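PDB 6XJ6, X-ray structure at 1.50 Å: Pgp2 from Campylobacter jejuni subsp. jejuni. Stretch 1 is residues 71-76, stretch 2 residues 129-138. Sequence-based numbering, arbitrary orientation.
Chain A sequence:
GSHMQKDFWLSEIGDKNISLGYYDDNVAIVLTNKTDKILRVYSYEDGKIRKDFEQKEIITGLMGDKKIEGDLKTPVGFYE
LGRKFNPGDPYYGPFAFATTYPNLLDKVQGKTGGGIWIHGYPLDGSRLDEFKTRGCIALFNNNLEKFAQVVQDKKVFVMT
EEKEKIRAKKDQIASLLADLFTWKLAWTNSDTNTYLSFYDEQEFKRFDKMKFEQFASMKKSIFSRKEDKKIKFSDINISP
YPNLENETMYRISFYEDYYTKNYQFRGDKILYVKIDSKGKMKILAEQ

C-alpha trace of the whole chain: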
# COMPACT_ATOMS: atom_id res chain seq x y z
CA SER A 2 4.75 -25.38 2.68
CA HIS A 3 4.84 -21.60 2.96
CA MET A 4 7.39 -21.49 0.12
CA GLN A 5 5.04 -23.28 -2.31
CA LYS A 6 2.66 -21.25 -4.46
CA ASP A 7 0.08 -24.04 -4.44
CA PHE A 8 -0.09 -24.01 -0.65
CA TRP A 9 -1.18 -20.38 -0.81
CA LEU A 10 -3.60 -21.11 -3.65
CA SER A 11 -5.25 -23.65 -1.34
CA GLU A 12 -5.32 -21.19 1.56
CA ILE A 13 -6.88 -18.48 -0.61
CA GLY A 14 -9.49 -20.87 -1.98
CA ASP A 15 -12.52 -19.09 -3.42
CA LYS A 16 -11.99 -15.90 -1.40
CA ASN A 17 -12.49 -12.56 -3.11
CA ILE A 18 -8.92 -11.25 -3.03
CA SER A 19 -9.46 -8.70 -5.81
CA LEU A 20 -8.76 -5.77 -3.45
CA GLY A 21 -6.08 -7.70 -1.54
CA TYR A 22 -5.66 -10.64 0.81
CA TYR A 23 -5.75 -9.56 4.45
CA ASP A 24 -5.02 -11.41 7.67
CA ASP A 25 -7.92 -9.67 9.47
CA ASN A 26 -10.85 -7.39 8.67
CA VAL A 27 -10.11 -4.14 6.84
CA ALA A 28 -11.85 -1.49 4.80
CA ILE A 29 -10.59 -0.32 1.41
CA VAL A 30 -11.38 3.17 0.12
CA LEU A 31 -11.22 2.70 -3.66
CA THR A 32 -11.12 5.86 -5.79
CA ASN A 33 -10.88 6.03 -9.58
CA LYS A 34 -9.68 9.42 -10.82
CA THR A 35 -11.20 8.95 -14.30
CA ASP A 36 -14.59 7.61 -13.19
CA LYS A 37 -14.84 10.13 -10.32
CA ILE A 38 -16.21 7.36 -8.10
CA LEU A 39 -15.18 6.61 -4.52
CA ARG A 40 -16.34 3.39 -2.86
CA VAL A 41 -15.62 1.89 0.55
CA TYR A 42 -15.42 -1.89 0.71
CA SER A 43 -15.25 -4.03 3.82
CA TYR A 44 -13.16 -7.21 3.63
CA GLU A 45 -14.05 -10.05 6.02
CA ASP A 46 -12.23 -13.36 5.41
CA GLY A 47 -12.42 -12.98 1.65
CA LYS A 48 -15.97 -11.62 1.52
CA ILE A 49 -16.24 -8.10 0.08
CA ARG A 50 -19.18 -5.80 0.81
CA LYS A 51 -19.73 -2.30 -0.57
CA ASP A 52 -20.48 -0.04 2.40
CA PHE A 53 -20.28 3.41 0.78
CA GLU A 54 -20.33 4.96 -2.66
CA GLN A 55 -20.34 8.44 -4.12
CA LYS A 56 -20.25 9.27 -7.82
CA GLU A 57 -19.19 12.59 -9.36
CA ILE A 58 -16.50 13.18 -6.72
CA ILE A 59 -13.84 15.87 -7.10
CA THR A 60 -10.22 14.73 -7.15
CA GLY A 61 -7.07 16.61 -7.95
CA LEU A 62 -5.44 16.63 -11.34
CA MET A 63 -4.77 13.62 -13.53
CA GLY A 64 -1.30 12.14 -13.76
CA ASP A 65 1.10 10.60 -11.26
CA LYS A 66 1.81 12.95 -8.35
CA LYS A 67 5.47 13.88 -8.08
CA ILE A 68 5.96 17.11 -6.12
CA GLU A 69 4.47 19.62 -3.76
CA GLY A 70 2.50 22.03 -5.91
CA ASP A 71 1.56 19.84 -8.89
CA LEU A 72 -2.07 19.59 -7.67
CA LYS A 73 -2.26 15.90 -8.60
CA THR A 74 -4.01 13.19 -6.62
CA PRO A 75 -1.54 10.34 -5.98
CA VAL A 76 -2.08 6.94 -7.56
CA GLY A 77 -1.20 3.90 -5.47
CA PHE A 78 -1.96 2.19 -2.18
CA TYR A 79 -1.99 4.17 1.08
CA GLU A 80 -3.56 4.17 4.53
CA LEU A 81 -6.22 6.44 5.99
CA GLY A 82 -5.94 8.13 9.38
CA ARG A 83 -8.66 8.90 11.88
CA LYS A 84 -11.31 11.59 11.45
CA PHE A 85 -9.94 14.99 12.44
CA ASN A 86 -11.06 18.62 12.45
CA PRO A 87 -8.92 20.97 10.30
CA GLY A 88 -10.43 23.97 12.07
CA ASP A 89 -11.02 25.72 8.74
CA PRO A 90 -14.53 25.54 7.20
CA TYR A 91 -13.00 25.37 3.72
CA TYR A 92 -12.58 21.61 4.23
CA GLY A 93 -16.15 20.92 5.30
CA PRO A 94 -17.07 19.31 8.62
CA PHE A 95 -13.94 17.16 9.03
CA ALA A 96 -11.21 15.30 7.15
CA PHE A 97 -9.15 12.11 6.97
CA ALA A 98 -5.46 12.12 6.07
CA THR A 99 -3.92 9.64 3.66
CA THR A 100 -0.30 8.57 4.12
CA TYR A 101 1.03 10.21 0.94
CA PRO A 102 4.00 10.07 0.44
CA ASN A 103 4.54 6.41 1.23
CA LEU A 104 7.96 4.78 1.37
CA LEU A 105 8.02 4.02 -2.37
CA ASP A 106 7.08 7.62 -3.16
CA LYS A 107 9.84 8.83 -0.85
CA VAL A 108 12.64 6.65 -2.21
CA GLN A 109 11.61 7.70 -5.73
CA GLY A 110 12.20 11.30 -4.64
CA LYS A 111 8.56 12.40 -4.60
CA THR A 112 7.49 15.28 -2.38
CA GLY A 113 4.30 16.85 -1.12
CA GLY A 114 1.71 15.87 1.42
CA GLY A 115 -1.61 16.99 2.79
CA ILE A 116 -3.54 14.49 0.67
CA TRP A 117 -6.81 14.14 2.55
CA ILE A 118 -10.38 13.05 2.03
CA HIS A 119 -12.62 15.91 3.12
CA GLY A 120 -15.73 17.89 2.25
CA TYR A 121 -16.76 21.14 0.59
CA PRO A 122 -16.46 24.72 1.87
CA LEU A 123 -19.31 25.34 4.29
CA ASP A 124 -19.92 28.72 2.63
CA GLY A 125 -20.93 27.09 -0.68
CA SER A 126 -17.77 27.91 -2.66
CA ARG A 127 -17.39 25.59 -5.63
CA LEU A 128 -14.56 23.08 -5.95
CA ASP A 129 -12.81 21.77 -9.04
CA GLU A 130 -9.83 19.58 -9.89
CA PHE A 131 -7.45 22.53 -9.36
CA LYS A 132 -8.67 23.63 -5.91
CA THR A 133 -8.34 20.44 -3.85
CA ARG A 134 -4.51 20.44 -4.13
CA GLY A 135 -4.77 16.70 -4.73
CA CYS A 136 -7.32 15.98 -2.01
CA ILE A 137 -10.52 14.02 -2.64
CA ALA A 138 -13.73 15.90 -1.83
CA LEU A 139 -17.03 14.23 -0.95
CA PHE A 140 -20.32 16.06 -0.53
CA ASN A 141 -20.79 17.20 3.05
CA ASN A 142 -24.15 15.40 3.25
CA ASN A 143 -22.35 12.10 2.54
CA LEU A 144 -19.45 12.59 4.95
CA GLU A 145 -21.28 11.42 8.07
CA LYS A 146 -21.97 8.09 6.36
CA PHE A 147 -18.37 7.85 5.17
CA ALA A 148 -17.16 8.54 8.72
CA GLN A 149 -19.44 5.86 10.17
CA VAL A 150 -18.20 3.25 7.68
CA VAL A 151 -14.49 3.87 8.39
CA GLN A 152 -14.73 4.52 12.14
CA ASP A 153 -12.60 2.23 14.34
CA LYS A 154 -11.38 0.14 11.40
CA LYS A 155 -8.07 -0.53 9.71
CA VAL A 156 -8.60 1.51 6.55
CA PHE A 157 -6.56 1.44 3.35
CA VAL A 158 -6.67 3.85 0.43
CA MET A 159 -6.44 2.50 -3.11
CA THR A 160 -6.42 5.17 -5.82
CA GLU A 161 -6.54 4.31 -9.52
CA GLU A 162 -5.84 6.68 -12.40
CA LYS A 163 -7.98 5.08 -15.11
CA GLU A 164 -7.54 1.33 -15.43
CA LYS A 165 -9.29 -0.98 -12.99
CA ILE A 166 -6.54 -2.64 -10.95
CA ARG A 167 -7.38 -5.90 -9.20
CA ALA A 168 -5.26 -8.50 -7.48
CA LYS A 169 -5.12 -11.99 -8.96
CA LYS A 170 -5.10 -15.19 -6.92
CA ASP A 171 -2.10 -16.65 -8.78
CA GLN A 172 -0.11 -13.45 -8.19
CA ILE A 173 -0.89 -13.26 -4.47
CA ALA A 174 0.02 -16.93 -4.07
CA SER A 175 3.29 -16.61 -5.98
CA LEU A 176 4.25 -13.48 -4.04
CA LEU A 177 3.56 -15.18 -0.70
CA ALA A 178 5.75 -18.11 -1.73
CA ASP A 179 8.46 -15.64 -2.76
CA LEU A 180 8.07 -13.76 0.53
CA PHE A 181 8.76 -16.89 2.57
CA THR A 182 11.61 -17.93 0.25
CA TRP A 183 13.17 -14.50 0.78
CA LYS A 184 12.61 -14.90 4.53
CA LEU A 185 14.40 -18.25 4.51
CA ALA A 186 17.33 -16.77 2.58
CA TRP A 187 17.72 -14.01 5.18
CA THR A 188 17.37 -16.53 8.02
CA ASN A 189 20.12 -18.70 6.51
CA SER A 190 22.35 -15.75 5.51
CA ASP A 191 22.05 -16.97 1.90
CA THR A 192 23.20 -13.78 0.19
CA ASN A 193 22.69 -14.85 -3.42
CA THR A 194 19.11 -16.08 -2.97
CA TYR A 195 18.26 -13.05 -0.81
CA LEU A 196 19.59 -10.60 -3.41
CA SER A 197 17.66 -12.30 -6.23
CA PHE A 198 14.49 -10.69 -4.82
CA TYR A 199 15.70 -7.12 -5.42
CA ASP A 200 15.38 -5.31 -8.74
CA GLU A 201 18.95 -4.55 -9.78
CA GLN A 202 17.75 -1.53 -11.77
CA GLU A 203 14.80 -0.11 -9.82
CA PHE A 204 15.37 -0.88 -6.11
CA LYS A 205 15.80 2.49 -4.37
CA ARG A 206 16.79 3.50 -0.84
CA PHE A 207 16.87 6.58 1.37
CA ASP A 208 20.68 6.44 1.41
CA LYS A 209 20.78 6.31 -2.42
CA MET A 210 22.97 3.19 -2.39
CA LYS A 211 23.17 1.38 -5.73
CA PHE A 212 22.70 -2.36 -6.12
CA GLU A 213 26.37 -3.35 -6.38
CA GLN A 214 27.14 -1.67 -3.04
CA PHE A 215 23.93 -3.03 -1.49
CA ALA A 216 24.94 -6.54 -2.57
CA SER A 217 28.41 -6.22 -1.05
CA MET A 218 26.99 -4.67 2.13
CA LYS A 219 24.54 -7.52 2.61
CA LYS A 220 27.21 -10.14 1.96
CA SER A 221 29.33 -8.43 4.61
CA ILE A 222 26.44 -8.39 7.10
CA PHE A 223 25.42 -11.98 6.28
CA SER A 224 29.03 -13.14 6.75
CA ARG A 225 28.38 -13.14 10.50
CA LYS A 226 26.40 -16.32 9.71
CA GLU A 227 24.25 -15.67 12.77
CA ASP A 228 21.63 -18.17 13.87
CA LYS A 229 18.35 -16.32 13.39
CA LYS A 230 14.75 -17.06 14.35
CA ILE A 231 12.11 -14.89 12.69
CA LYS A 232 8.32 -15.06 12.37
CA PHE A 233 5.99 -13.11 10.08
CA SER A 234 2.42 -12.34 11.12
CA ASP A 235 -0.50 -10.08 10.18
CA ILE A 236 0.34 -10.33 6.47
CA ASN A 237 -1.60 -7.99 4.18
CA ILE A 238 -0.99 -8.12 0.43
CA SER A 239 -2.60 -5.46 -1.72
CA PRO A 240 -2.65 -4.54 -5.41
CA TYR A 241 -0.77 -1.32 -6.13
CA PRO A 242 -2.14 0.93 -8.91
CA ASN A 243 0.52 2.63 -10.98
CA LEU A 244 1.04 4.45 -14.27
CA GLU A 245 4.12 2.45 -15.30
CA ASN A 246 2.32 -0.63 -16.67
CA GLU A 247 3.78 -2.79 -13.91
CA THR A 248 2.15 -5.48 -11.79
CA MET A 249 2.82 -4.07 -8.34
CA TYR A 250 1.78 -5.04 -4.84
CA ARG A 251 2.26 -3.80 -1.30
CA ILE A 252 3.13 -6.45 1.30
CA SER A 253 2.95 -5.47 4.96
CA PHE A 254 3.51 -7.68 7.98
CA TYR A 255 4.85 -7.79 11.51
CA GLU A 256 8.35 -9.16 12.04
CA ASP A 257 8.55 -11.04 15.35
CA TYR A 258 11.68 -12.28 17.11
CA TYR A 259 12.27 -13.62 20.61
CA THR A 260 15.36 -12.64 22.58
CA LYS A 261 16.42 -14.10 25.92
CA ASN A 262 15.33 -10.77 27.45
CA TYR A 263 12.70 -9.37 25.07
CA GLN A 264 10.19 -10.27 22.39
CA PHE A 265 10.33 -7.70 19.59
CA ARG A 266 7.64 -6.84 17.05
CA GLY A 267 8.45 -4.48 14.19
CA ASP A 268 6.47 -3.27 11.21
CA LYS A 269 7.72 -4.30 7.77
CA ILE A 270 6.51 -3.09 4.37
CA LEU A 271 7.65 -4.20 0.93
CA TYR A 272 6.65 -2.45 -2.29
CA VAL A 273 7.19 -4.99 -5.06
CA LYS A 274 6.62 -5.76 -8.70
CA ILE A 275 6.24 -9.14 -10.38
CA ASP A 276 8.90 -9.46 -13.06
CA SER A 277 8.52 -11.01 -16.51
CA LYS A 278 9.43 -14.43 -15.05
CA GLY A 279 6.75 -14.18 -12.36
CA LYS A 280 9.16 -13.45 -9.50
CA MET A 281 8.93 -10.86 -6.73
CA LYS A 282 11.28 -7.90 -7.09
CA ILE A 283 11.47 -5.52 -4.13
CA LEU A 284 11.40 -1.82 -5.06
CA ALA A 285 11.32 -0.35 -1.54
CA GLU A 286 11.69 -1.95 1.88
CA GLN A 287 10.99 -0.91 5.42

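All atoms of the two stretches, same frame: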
# COMPACT_ATOMS: atom_id res chain seq x y z
N ASP A 71 2.06 20.29 -7.59
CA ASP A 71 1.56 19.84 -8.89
C ASP A 71 0.06 19.59 -8.91
O ASP A 71 -0.49 19.36 -10.00
CB ASP A 71 2.35 18.64 -9.43
CG ASP A 71 2.19 17.37 -8.59
OD1 ASP A 71 1.27 17.28 -7.76
OD2 ASP A 71 3.01 16.44 -8.81
N LEU A 72 -0.61 19.65 -7.77
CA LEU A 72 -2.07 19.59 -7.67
C LEU A 72 -2.63 18.21 -8.01
O LEU A 72 -3.86 18.06 -8.10
CB LEU A 72 -2.74 20.65 -8.55
CG LEU A 72 -2.30 22.10 -8.32
CD1 LEU A 72 -3.10 23.01 -9.23
CD2 LEU A 72 -2.47 22.50 -6.86
N LYS A 73 -1.79 17.21 -8.18
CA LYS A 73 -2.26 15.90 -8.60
C LYS A 73 -2.68 15.07 -7.40
O LYS A 73 -2.13 15.20 -6.30
CB LYS A 73 -1.17 15.17 -9.38
CG LYS A 73 -0.88 15.82 -10.72
CD LYS A 73 0.38 15.27 -11.36
CE LYS A 73 0.65 15.96 -12.70
NZ LYS A 73 1.95 15.57 -13.29
N THR A 74 -3.67 14.20 -7.62
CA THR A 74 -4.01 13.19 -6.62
C THR A 74 -3.12 11.97 -6.83
O THR A 74 -3.03 11.45 -7.96
CB THR A 74 -5.47 12.80 -6.74
OG1 THR A 74 -6.29 13.90 -6.33
CG2 THR A 74 -5.80 11.60 -5.86
N PRO A 75 -2.43 11.49 -5.79
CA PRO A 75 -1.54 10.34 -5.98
C PRO A 75 -2.28 9.05 -6.31
O PRO A 75 -3.37 8.77 -5.81
CB PRO A 75 -0.80 10.22 -4.64
CG PRO A 75 -1.51 11.06 -3.69
CD PRO A 75 -2.41 12.01 -4.42
N VAL A 76 -1.64 8.27 -7.16
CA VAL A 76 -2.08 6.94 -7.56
C VAL A 76 -1.25 5.93 -6.78
O VAL A 76 -0.02 6.06 -6.69
CB VAL A 76 -1.89 6.76 -9.08
CG1 VAL A 76 -2.12 5.33 -9.52
CG2 VAL A 76 -2.81 7.72 -9.82
N ASP A 129 -13.14 22.37 -7.76
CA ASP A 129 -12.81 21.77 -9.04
C ASP A 129 -11.47 21.06 -8.89
O ASP A 129 -10.86 21.09 -7.82
CB ASP A 129 -12.80 22.81 -10.17
CG ASP A 129 -11.73 23.88 -9.98
OD1 ASP A 129 -10.67 23.60 -9.40
OD2 ASP A 129 -11.97 25.03 -10.41
N GLU A 130 -11.02 20.41 -9.96
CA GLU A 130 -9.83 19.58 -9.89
C GLU A 130 -8.58 20.38 -9.54
O GLU A 130 -7.58 19.79 -9.12
CB GLU A 130 -9.62 18.82 -11.20
CG GLU A 130 -9.52 19.71 -12.42
CD GLU A 130 -9.24 18.94 -13.70
OE1 GLU A 130 -8.79 17.78 -13.62
OE2 GLU A 130 -9.48 19.51 -14.79
N PHE A 131 -8.61 21.71 -9.69
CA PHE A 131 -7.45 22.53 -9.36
C PHE A 131 -7.43 22.98 -7.91
O PHE A 131 -6.35 23.29 -7.39
CB PHE A 131 -7.41 23.77 -10.27
CG PHE A 131 -7.27 23.43 -11.73
CD1 PHE A 131 -6.02 23.21 -12.29
CD2 PHE A 131 -8.39 23.33 -12.54
CE1 PHE A 131 -5.89 22.89 -13.62
CE2 PHE A 131 -8.26 23.01 -13.88
CZ PHE A 131 -7.01 22.79 -14.42
N LYS A 132 -8.58 23.00 -7.23
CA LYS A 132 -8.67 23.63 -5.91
C LYS A 132 -8.41 22.67 -4.75
O LYS A 132 -8.10 23.13 -3.64
CB LYS A 132 -10.06 24.27 -5.75
CG LYS A 132 -10.17 25.59 -6.51
CD LYS A 132 -11.60 25.95 -6.85
CE LYS A 132 -11.65 27.28 -7.61
NZ LYS A 132 -10.67 27.34 -8.74
N THR A 133 -8.52 21.37 -4.96
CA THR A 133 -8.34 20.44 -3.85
C THR A 133 -6.87 20.20 -3.51
O THR A 133 -6.59 19.56 -2.50
CB THR A 133 -8.99 19.08 -4.15
OG1 THR A 133 -8.26 18.40 -5.17
CG2 THR A 133 -10.45 19.25 -4.57
N ARG A 134 -5.94 20.70 -4.33
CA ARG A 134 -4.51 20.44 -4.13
C ARG A 134 -4.23 18.95 -3.97
O ARG A 134 -3.38 18.53 -3.19
CB ARG A 134 -3.95 21.27 -2.98
CG ARG A 134 -4.08 22.77 -3.18
CD ARG A 134 -3.21 23.54 -2.21
NE ARG A 134 -3.44 23.13 -0.83
CZ ARG A 134 -2.61 23.38 0.18
NH1 ARG A 134 -1.48 24.04 -0.02
NH2 ARG A 134 -2.92 22.96 1.40
N GLY A 135 -4.96 18.13 -4.73
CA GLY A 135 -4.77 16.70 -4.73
C GLY A 135 -5.66 15.94 -3.77
O GLY A 135 -5.69 14.70 -3.81
N CYS A 136 -6.39 16.64 -2.91
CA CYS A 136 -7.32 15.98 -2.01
C CYS A 136 -8.54 15.46 -2.78
O CYS A 136 -8.80 15.83 -3.93
CB CYS A 136 -7.77 16.96 -0.93
SG CYS A 136 -6.48 17.38 0.24
N ILE A 137 -9.29 14.59 -2.11
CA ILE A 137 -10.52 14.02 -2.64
C ILE A 137 -11.66 14.59 -1.82
O ILE A 137 -11.66 14.47 -0.59
CB ILE A 137 -10.50 12.49 -2.55
CG1 ILE A 137 -9.35 11.94 -3.38
CG2 ILE A 137 -11.84 11.91 -3.01
CD1 ILE A 137 -8.99 10.50 -3.06
N ALA A 138 -12.62 15.23 -2.49
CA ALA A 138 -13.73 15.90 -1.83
C ALA A 138 -15.02 15.11 -2.05
O ALA A 138 -15.37 14.77 -3.18
CB ALA A 138 -13.91 17.32 -2.36
O HOH W 1 -5.74 19.75 -7.08
O HOH W 2 -1.38 17.45 -4.90

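Neither stretch offers a long regular edge to the other. Residues 71-76 form an irregular segment, and residues 129-138 run through helical backbone angles at 130-133 and a type I' turn from Thr133 to Cys136 before entering a strand at Ile137. The turn is closed by Cys136 N to Thr133 O at 3.0 Å, and the turn brings the closest backbone approaches, with Leu72 nearest Arg134 and Thr74 nearest Gly135.

No direct backbone hydrogen bond joins the segments; water does that work. Water 1 donates to Leu72 O and to Glu130 O, each 2.7 Å from its oxygen, and accepts from Gly135 N at 3.0 Å, so two carbonyls that could not bond each other share one partner. Water 2 donates to Lys73 O at 2.8 Å and, more weakly, to Arg134 O at 2.8 Å.

Gly135 is required twice over. With phi near 93°, a CB would jam against the preceding carbonyl, and it would also lie 2.5 Å from Lys73 O. Without one, Gly135 CA approaches Lys73 O to 3.4 Å in a CA-H...O contact.

The one direct hydrogen bond across the contact runs from Thr74 OG1 to Gly135 O, 2.7 Å, fastening a side-chain hydroxyl to the turn's backbone. The turn has its own internal brace: Thr133 OG1 donates to Cys136 O at 2.9 Å.

Leu72 has the largest area covered by the other stretch, and its side chain makes the main apolar contact. Its CD1 sits at the edge of the Phe131 ring, 4.2 Å from Phe131 CD1, while its CD2 lies 4.0 Å from Arg134 CG, using the aliphatic part of that side chain. Each segment is also shaped locally by an aspartate: Lys73 N donates to Asp71 OD1 at 3.1 Å, and Phe131 N to Asp129 OD1 at 2.8 Å.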